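Local coordinates for protein serine--tRNA ligase, cytoplasmic (Candida albicans, PDB 3QO8) that attaches serine to tRNA(Ser) in two steps, first activating the amino acid with ATP and then transferring it to the acceptor end of the tRNA, at residues 129-134 and 326-331. Residues are numbered along the deposited sequence; the frame is centred on the assembly and turned at random.
Sequences RTWTPE and FYQSLG. With SSA (5'-O-(N-(L-seryl)-sulfamoyl)adenosine), chain D.
W131 lies flat against the side chain of Q328, and this stack carries most of the contact between strand 126-131 and the end of helix 312-329. Chi1 of -177° sets W131 CG anti to the backbone N; the broad indole covers both the glutamine chain and the last helical turn, CH2 lying 3.7 Å from Q328 CA. Q328 CG sits 3.6 Å from the centroid of the W131 six-membered ring, a CH-pi contact over the face, while the amide, tilted only 7° from the indole, continues the stack over NE1 and CD1. Glutamine suits the place: its methylenes and flat amide cover the ring, and NE2 still bonds to the hydroxyl of Y334. The opposite face is met, toward its rim, by the chain's own P133 N.

Van der Waals packing extends the contact to the turn, where the compact ring of P133 rests its CG 3.6 Å from G331 O. G331, the first residue to leave helical angles, closes the last turn in a Schellman motif with positive phi, which favours glycine; having no CB, it lets the ribose O4' of the seryl-adenylate analogue come close.

E134 N donates a nearly straight 3.2 Å bond to the analogue's sulfamoyl O1S, and G331 N, bonded to Q328 O, packs against O4'. The loop after strand 126-131 and the turn closing helix 312-329 line a second analogue-binding pocket, separate from the class II synthetase active site.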
# COMPACT_ATOMS: atom_id res chain seq x y z
N ARG A 129 -11.61 32.51 5.22
CA ARG A 129 -12.65 32.64 4.21
C ARG A 129 -13.72 31.61 4.46
O ARG A 129 -13.45 30.55 5.04
CB ARG A 129 -12.06 32.41 2.80
CG ARG A 129 -11.40 33.62 2.18
CD ARG A 129 -10.93 33.32 0.75
NE ARG A 129 -9.88 32.30 0.70
CZ ARG A 129 -8.59 32.55 0.92
NH1 ARG A 129 -8.19 33.78 1.22
NH2 ARG A 129 -7.71 31.57 0.85
N THR A 130 -14.93 31.91 4.01
CA THR A 130 -16.02 30.94 4.05
C THR A 130 -16.63 30.88 2.66
O THR A 130 -16.61 31.86 1.92
CB THR A 130 -17.10 31.35 5.08
OG1 THR A 130 -16.51 31.51 6.37
CG2 THR A 130 -18.16 30.28 5.17
N TRP A 131 -17.16 29.72 2.29
CA TRP A 131 -17.83 29.59 1.00
C TRP A 131 -19.02 28.65 1.10
O TRP A 131 -18.93 27.60 1.74
CB TRP A 131 -16.86 29.07 -0.09
CG TRP A 131 -17.50 29.00 -1.45
CD1 TRP A 131 -17.63 30.03 -2.35
CD2 TRP A 131 -18.12 27.86 -2.06
NE1 TRP A 131 -18.28 29.59 -3.48
CE2 TRP A 131 -18.58 28.26 -3.33
CE3 TRP A 131 -18.30 26.52 -1.66
CZ2 TRP A 131 -19.23 27.38 -4.20
CZ3 TRP A 131 -18.93 25.65 -2.53
CH2 TRP A 131 -19.40 26.09 -3.78
N THR A 132 -20.14 29.03 0.50
CA THR A 132 -21.27 28.12 0.35
C THR A 132 -21.67 28.02 -1.10
O THR A 132 -21.55 28.97 -1.86
CB THR A 132 -22.52 28.55 1.17
OG1 THR A 132 -22.82 29.92 0.91
CG2 THR A 132 -22.29 28.33 2.67
N PRO A 133 -22.18 26.85 -1.49
CA PRO A 133 -22.70 26.68 -2.84
C PRO A 133 -24.00 27.44 -3.05
O PRO A 133 -24.58 28.02 -2.11
CB PRO A 133 -22.94 25.16 -2.93
CG PRO A 133 -23.14 24.73 -1.52
CD PRO A 133 -22.24 25.61 -0.69
N GLU A 134 -24.45 27.42 -4.30
CA GLU A 134 -25.68 28.08 -4.71
C GLU A 134 -26.89 27.38 -4.10
O GLU A 134 -26.89 26.16 -3.94
CB GLU A 134 -25.77 28.04 -6.24
CG GLU A 134 -27.03 28.63 -6.85
CD GLU A 134 -27.06 28.51 -8.36
OE1 GLU A 134 -26.06 28.05 -8.95
OE2 GLU A 134 -28.09 28.88 -8.97
N PHE A 326 -11.35 23.29 -6.32
CA PHE A 326 -11.73 21.89 -6.36
C PHE A 326 -13.00 21.62 -5.53
O PHE A 326 -13.94 20.99 -6.03
CB PHE A 326 -10.55 21.01 -5.88
CG PHE A 326 -10.82 19.52 -5.98
CD1 PHE A 326 -10.65 18.84 -7.17
CD2 PHE A 326 -11.23 18.80 -4.86
CE1 PHE A 326 -10.88 17.47 -7.26
CE2 PHE A 326 -11.47 17.43 -4.93
CZ PHE A 326 -11.30 16.76 -6.13
N TYR A 327 -13.05 22.09 -4.29
CA TYR A 327 -14.24 21.85 -3.46
C TYR A 327 -15.45 22.63 -3.93
O TYR A 327 -16.59 22.15 -3.84
CB TYR A 327 -13.94 22.03 -1.95
CG TYR A 327 -13.02 20.92 -1.56
CD1 TYR A 327 -13.52 19.65 -1.32
CD2 TYR A 327 -11.65 21.10 -1.54
CE1 TYR A 327 -12.67 18.59 -1.03
CE2 TYR A 327 -10.79 20.04 -1.25
CZ TYR A 327 -11.31 18.80 -1.00
OH TYR A 327 -10.47 17.73 -0.73
N GLN A 328 -15.22 23.81 -4.48
CA GLN A 328 -16.32 24.56 -5.07
C GLN A 328 -16.93 23.76 -6.22
O GLN A 328 -18.15 23.73 -6.39
CB GLN A 328 -15.85 25.92 -5.57
CG GLN A 328 -15.51 26.86 -4.45
CD GLN A 328 -15.18 28.23 -4.96
OE1 GLN A 328 -15.57 28.60 -6.06
NE2 GLN A 328 -14.44 29.00 -4.16
N SER A 329 -16.07 23.10 -6.98
CA SER A 329 -16.51 22.33 -8.15
C SER A 329 -17.34 21.11 -7.74
O SER A 329 -18.13 20.59 -8.52
CB SER A 329 -15.31 21.91 -9.00
OG SER A 329 -14.73 20.70 -8.53
N LEU A 330 -17.15 20.67 -6.50
CA LEU A 330 -17.94 19.57 -5.96
C LEU A 330 -19.16 20.06 -5.20
O LEU A 330 -19.96 19.26 -4.72
CB LEU A 330 -17.09 18.69 -5.03
CG LEU A 330 -15.99 17.87 -5.70
CD1 LEU A 330 -14.98 17.35 -4.65
CD2 LEU A 330 -16.62 16.72 -6.45
N GLY A 331 -19.29 21.38 -5.07
CA GLY A 331 -20.44 21.97 -4.39
C GLY A 331 -20.45 21.72 -2.89
O GLY A 331 -21.51 21.59 -2.28
N10 SSA D . -22.81 27.63 -10.47
CA SSA D . -23.44 26.39 -10.86
CB SSA D . -22.54 25.65 -11.84
OG SSA D . -23.10 24.38 -12.18
C9 SSA D . -23.68 25.54 -9.64
O9 SSA D . -24.26 24.47 -9.72
N8 SSA D . -23.23 26.03 -8.48
S1 SSA D . -23.26 25.15 -7.14
O1S SSA D . -22.44 25.78 -6.14
O2S SSA D . -24.62 25.03 -6.67
O5' SSA D . -22.72 23.74 -7.45
C5' SSA D . -21.32 23.47 -7.50
C4' SSA D . -21.12 22.14 -8.23
O4' SSA D . -21.52 21.04 -7.41
C3' SSA D . -21.98 22.06 -9.48
O3' SSA D . -21.23 22.41 -10.64
C2' SSA D . -22.42 20.62 -9.56
O2' SSA D . -21.53 19.88 -10.39
C1' SSA D . -22.31 20.09 -8.14
N9 SSA D . -23.68 20.01 -7.59
C8 SSA D . -24.27 20.85 -6.72
N7 SSA D . -25.53 20.42 -6.50
C5 SSA D . -25.74 19.31 -7.24
C6 SSA D . -26.81 18.45 -7.42
N6 SSA D . -27.99 18.65 -6.77
N1 SSA D . -26.68 17.41 -8.27
C2 SSA D . -25.53 17.19 -8.92
N3 SSA D . -24.47 18.00 -8.77
C4 SSA D . -24.56 19.07 -7.94